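Local coordinates for lipolytic enzyme, G-D-S-L family (Bacteroides thetaiotaomicron, PDB 7BR2), which metabolises the drug diltiazem as a gut microbial serine esterase of the SGNH (GDSL) hydrolase family, at residues Ser37-Asn49 with Tyr265-Ile277. Numbering follows the deposited sequence.
Sequences SFIWLYYMTRFPN and YLAEALPYPLDTI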
loop_
_atom_site.group_PDB
_atom_site.type_symbol
_atom_site.label_atom_id
_atom_site.label_comp_id
_atom_site.label_asym_id
_atom_site.label_seq_id
_atom_site.Cartn_x
_atom_site.Cartn_y
_atom_site.Cartn_z
ATOM N N SER A 37 0.484 3.945 0.134
ATOM C CA SER A 37 1.883 4.362 0.206
ATOM C C SER A 37 2.823 3.195 -0.107
ATOM O O SER A 37 3.849 3.373 -0.772
ATOM C CB SER A 37 2.174 4.954 1.586
ATOM O OG SER A 37 3.468 5.529 1.647
ATOM N N PHE A 38 2.482 1.990 0.352
ATOM C CA PHE A 38 3.305 0.816 0.065
ATOM C C PHE A 38 3.255 0.466 -1.423
ATOM O O PHE A 38 4.268 0.071 -2.018
ATOM C CB PHE A 38 2.818 -0.353 0.930
ATOM C CG PHE A 38 3.016 -0.142 2.423
ATOM C CD1 PHE A 38 3.946 0.776 2.900
ATOM C CD2 PHE A 38 2.272 -0.875 3.346
ATOM C CE1 PHE A 38 4.132 0.959 4.261
ATOM C CE2 PHE A 38 2.443 -0.686 4.716
ATOM C CZ PHE A 38 3.381 0.222 5.174
ATOM N N ILE A 39 2.088 0.641 -2.048
ATOM C CA ILE A 39 1.960 0.414 -3.490
ATOM C C ILE A 39 2.810 1.414 -4.276
ATOM O O ILE A 39 3.535 1.049 -5.222
ATOM C CB ILE A 39 0.483 0.481 -3.913
ATOM C CG1 ILE A 39 -0.319 -0.687 -3.334
ATOM C CG2 ILE A 39 0.372 0.482 -5.424
ATOM C CD1 ILE A 39 -1.861 -0.513 -3.478
ATOM N N TRP A 40 2.719 2.698 -3.913
ATOM C CA TRP A 40 3.567 3.692 -4.561
ATOM C C TRP A 40 5.039 3.356 -4.350
ATOM O O TRP A 40 5.842 3.486 -5.277
ATOM C CB TRP A 40 3.240 5.097 -4.044
ATOM C CG TRP A 40 3.682 6.223 -4.958
ATOM C CD1 TRP A 40 4.379 6.112 -6.133
ATOM C CD2 TRP A 40 3.456 7.629 -4.762
ATOM N NE1 TRP A 40 4.601 7.355 -6.670
ATOM C CE2 TRP A 40 4.045 8.304 -5.853
ATOM C CE3 TRP A 40 2.814 8.383 -3.765
ATOM C CZ2 TRP A 40 4.009 9.701 -5.977
ATOM C CZ3 TRP A 40 2.780 9.770 -3.889
ATOM C CH2 TRP A 40 3.376 10.413 -4.986
ATOM N N LEU A 41 5.406 2.901 -3.144
ATOM C CA LEU A 41 6.787 2.501 -2.881
ATOM C C LEU A 41 7.242 1.409 -3.848
ATOM O O LEU A 41 8.385 1.417 -4.335
ATOM C CB LEU A 41 6.909 2.020 -1.432
ATOM C CG LEU A 41 8.295 1.590 -0.948
ATOM C CD1 LEU A 41 9.266 2.734 -1.117
ATOM C CD2 LEU A 41 8.231 1.153 0.531
ATOM N N TYR A 42 6.364 0.450 -4.127
ATOM C CA TYR A 42 6.694 -0.549 -5.133
ATOM C C TYR A 42 6.991 0.107 -6.477
ATOM O O TYR A 42 8.009 -0.185 -7.114
ATOM C CB TYR A 42 5.561 -1.559 -5.285
ATOM C CG TYR A 42 5.878 -2.636 -6.292
ATOM C CD1 TYR A 42 6.558 -3.783 -5.912
ATOM C CD2 TYR A 42 5.492 -2.508 -7.625
ATOM C CE1 TYR A 42 6.848 -4.778 -6.833
ATOM C CE2 TYR A 42 5.774 -3.498 -8.549
ATOM C CZ TYR A 42 6.453 -4.629 -8.146
ATOM O OH TYR A 42 6.742 -5.618 -9.049
ATOM N N TYR A 43 6.106 0.997 -6.933
ATOM C CA TYR A 43 6.355 1.606 -8.244
ATOM C C TYR A 43 7.603 2.487 -8.234
ATOM O O TYR A 43 8.298 2.580 -9.248
ATOM C CB TYR A 43 5.154 2.441 -8.689
ATOM C CG TYR A 43 4.040 1.636 -9.298
ATOM C CD1 TYR A 43 3.122 0.962 -8.505
ATOM C CD2 TYR A 43 3.918 1.528 -10.677
ATOM C CE1 TYR A 43 2.102 0.216 -9.075
ATOM C CE2 TYR A 43 2.916 0.786 -11.254
ATOM C CZ TYR A 43 2.007 0.129 -10.453
ATOM O OH TYR A 43 0.996 -0.602 -11.043
ATOM N N MET A 44 7.954 3.070 -7.080
ATOM C CA MET A 44 9.107 3.959 -7.024
ATOM C C MET A 44 10.404 3.172 -7.104
ATOM O O MET A 44 11.396 3.671 -7.645
ATOM C CB MET A 44 9.125 4.775 -5.722
ATOM C CG MET A 44 7.952 5.730 -5.453
ATOM S SD MET A 44 7.876 6.159 -3.693
ATOM C CE MET A 44 6.832 7.634 -3.733
ATOM N N THR A 45 10.426 1.958 -6.557
ATOM C CA THR A 45 11.672 1.203 -6.553
ATOM C C THR A 45 11.791 0.224 -7.715
ATOM O O THR A 45 12.902 -0.012 -8.196
ATOM C CB THR A 45 11.836 0.480 -5.221
ATOM O OG1 THR A 45 10.660 -0.301 -4.971
ATOM C CG2 THR A 45 11.996 1.497 -4.125
ATOM N N ARG A 46 10.687 -0.403 -8.137
ATOM C CA ARG A 46 10.688 -1.352 -9.250
ATOM C C ARG A 46 10.679 -0.663 -10.626
ATOM O O ARG A 46 11.236 -1.202 -11.595
ATOM C CB ARG A 46 9.510 -2.304 -9.116
ATOM C CG ARG A 46 9.622 -3.575 -9.969
ATOM C CD ARG A 46 10.790 -4.454 -9.546
ATOM N NE ARG A 46 10.844 -4.512 -8.098
ATOM C CZ ARG A 46 10.273 -5.467 -7.373
ATOM N NH1 ARG A 46 9.582 -6.420 -7.973
ATOM N NH2 ARG A 46 10.353 -5.434 -6.046
ATOM N N PHE A 47 9.998 0.481 -10.778
ATOM C CA PHE A 47 9.947 1.193 -12.056
ATOM C C PHE A 47 10.455 2.617 -11.846
ATOM O O PHE A 47 9.701 3.585 -12.017
ATOM C CB PHE A 47 8.530 1.176 -12.625
ATOM C CG PHE A 47 7.954 -0.196 -12.726
ATOM C CD1 PHE A 47 8.479 -1.132 -13.612
ATOM C CD2 PHE A 47 6.923 -0.577 -11.889
ATOM C CE1 PHE A 47 7.959 -2.408 -13.680
ATOM C CE2 PHE A 47 6.396 -1.858 -11.958
ATOM C CZ PHE A 47 6.916 -2.773 -12.849
ATOM N N PRO A 48 11.745 2.777 -11.521
ATOM C CA PRO A 48 12.249 4.101 -11.108
ATOM C C PRO A 48 12.198 5.161 -12.193
ATOM O O PRO A 48 12.207 6.363 -11.868
ATOM C CB PRO A 48 13.696 3.812 -10.699
ATOM C CG PRO A 48 14.081 2.596 -11.543
ATOM C CD PRO A 48 12.821 1.761 -11.587
ATOM N N ASN A 49 12.130 4.772 -13.463
ATOM C CA ASN A 49 12.063 5.727 -14.554
ATOM C C ASN A 49 10.642 5.936 -15.045
ATOM O O ASN A 49 10.444 6.548 -16.098
ATOM C CB ASN A 49 12.945 5.280 -15.720
ATOM C CG ASN A 49 14.384 5.022 -15.303
ATOM O OD1 ASN A 49 15.101 5.933 -14.894
ATOM N ND2 ASN A 49 14.823 3.772 -15.441
ATOM N N TYR A 265 27.514 -5.175 -11.521
ATOM C CA TYR A 265 26.088 -5.470 -11.541
ATOM C C TYR A 265 25.334 -4.158 -11.719
ATOM O O TYR A 265 25.457 -3.257 -10.884
ATOM C CB TYR A 265 25.710 -6.159 -10.227
ATOM C CG TYR A 265 24.241 -6.247 -9.883
ATOM C CD1 TYR A 265 23.338 -6.877 -10.726
ATOM C CD2 TYR A 265 23.768 -5.717 -8.698
ATOM C CE1 TYR A 265 22.004 -6.968 -10.394
ATOM C CE2 TYR A 265 22.436 -5.802 -8.357
ATOM C CZ TYR A 265 21.561 -6.431 -9.207
ATOM O OH TYR A 265 20.228 -6.518 -8.861
ATOM N N LEU A 266 24.586 -4.022 -12.807
ATOM C CA LEU A 266 23.750 -2.839 -12.986
ATOM C C LEU A 266 22.306 -3.310 -13.096
ATOM O O LEU A 266 21.885 -3.807 -14.141
ATOM C CB LEU A 266 24.176 -2.007 -14.202
ATOM C CG LEU A 266 23.251 -0.798 -14.461
ATOM C CD1 LEU A 266 23.273 0.202 -13.282
ATOM C CD2 LEU A 266 23.560 -0.080 -15.769
ATOM N N ALA A 267 21.551 -3.139 -12.015
ATOM C CA ALA A 267 20.155 -3.541 -11.986
ATOM C C ALA A 267 19.289 -2.474 -12.639
ATOM O O ALA A 267 19.670 -1.307 -12.709
ATOM C CB ALA A 267 19.704 -3.775 -10.547
ATOM N N GLU A 268 18.136 -2.897 -13.165
ATOM C CA GLU A 268 17.134 -1.956 -13.641
ATOM C C GLU A 268 16.246 -1.453 -12.520
ATOM O O GLU A 268 15.605 -0.404 -12.673
ATOM C CB GLU A 268 16.249 -2.594 -14.716
ATOM C CG GLU A 268 17.000 -3.023 -15.958
ATOM C CD GLU A 268 16.179 -3.920 -16.867
ATOM O OE1 GLU A 268 15.014 -4.233 -16.521
ATOM O OE2 GLU A 268 16.717 -4.337 -17.916
ATOM N N ALA A 269 16.181 -2.178 -11.411
ATOM C CA ALA A 269 15.293 -1.830 -10.323
ATOM C C ALA A 269 16.029 -2.059 -9.016
ATOM O O ALA A 269 17.024 -2.784 -8.963
ATOM C CB ALA A 269 13.997 -2.645 -10.376
ATOM N N LEU A 270 15.530 -1.428 -7.970
ATOM C CA LEU A 270 16.021 -1.600 -6.614
ATOM C C LEU A 270 15.183 -2.645 -5.887
ATOM O O LEU A 270 14.074 -2.970 -6.324
ATOM C CB LEU A 270 15.970 -0.263 -5.855
ATOM C CG LEU A 270 16.845 0.885 -6.368
ATOM C CD1 LEU A 270 16.595 2.168 -5.559
ATOM C CD2 LEU A 270 18.321 0.503 -6.346
ATOM N N PRO A 271 15.696 -3.241 -4.804
ATOM C CA PRO A 271 14.851 -4.129 -3.993
ATOM C C PRO A 271 13.739 -3.352 -3.303
ATOM O O PRO A 271 13.821 -2.139 -3.092
ATOM C CB PRO A 271 15.822 -4.724 -2.969
ATOM C CG PRO A 271 16.914 -3.710 -2.852
ATOM C CD PRO A 271 17.050 -3.104 -4.232
ATOM N N TYR A 272 12.685 -4.075 -2.947
ATOM C CA TYR A 272 11.593 -3.464 -2.207
ATOM C C TYR A 272 11.993 -3.326 -0.750
ATOM O O TYR A 272 12.354 -4.327 -0.120
ATOM C CB TYR A 272 10.320 -4.278 -2.308
ATOM C CG TYR A 272 9.144 -3.525 -1.748
ATOM C CD1 TYR A 272 8.443 -2.610 -2.534
ATOM C CD2 TYR A 272 8.756 -3.688 -0.417
ATOM C CE1 TYR A 272 7.371 -1.903 -2.021
ATOM C CE2 TYR A 272 7.685 -2.983 0.104
ATOM C CZ TYR A 272 7.001 -2.087 -0.702
ATOM O OH TYR A 272 5.930 -1.388 -0.187
ATOM N N PRO A 273 11.994 -2.117 -0.196
ATOM C CA PRO A 273 12.396 -1.933 1.199
ATOM C C PRO A 273 11.222 -2.072 2.152
ATOM O O PRO A 273 10.107 -1.616 1.886
ATOM C CB PRO A 273 12.974 -0.512 1.196
ATOM C CG PRO A 273 12.204 0.176 0.149
ATOM C CD PRO A 273 11.814 -0.840 -0.898
ATOM N N LEU A 274 11.497 -2.718 3.288
ATOM C CA LEU A 274 10.484 -3.033 4.286
ATOM C C LEU A 274 10.822 -2.324 5.586
ATOM O O LEU A 274 11.930 -2.471 6.117
ATOM C CB LEU A 274 10.390 -4.545 4.508
ATOM C CG LEU A 274 9.877 -5.301 3.284
ATOM C CD1 LEU A 274 10.110 -6.804 3.389
ATOM C CD2 LEU A 274 8.404 -4.994 3.019
ATOM N N ASP A 275 9.882 -1.532 6.075
ATOM C CA ASP A 275 10.044 -0.874 7.362
ATOM C C ASP A 275 9.859 -1.904 8.473
ATOM O O ASP A 275 8.857 -2.635 8.494
ATOM C CB ASP A 275 9.020 0.249 7.485
ATOM C CG ASP A 275 9.422 1.301 8.491
ATOM O OD1 ASP A 275 10.345 1.046 9.293
ATOM O OD2 ASP A 275 8.789 2.381 8.477
ATOM N N THR A 276 10.819 -1.974 9.396
ATOM C CA THR A 276 10.748 -2.928 10.498
ATOM C C THR A 276 10.177 -2.319 11.762
ATOM O O THR A 276 10.024 -3.032 12.759
ATOM C CB THR A 276 12.132 -3.501 10.814
ATOM O OG1 THR A 276 12.995 -2.448 11.253
ATOM C CG2 THR A 276 12.723 -4.155 9.600
ATOM N N ILE A 277 9.826 -1.030 11.732
ATOM C CA ILE A 277 9.287 -0.324 12.887
ATOM C C ILE A 277 7.771 -0.392 12.847
ATOM O O ILE A 277 7.154 -0.172 11.801
ATOM C CB ILE A 277 9.767 1.144 12.905
ATOM C CG1 ILE A 277 11.293 1.239 12.963
ATOM C CG2 ILE A 277 9.141 1.897 14.067
ATOM C CD1 ILE A 277 11.895 0.620 14.203
HETATM O O HOH W 1 11.555 -2.682 -5.871
HETATM O O HOH W 2 16.619 1.553 -14.160
#
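Tyr272 sets its ring edge against the helix, with Phe38 O and Tyr42 N near the ring plane, a worked example of how an extended linker is held to a helix by one aromatic side chain together with a backbone hydrogen bond. With CG anti to the backbone N (chi1 -170°), the ring reaches the helix, and its OH donates to Phe38 O at 2.9 Å. That carbonyl already accepts the helical bond from Tyr42 N, and the two donors arrive from opposite faces of its plane. Leu41 CD2 lies 3.7 Å from Tyr272 CZ, while Tyr42 CB packs against Tyr272 CE1. A leucine in place of Tyr272 would probably leave Phe38 O with its helical donor alone and open a gap beside Leu41. Two turns along the helix from Phe38, Leu270 N donates to Thr45 O (3.0 Å, 162°), and a water donates to Thr45 OG1 and Leu270 O and accepts from Arg46 NE; Arg46 NH2 is hydrogen-bonded to Met300 O. The looser end follows, where Pro48 CG rests 3.5 Å from Glu268 O and a second water donates to that carbonyl but takes only a weak bond from the exposed Asn49 ND2. The linker leaves strand 260-267 and runs along helix 35-46, with helix 210-223 on Phe38, Tyr42 and Tyr272 and helix 344-377 on Leu270.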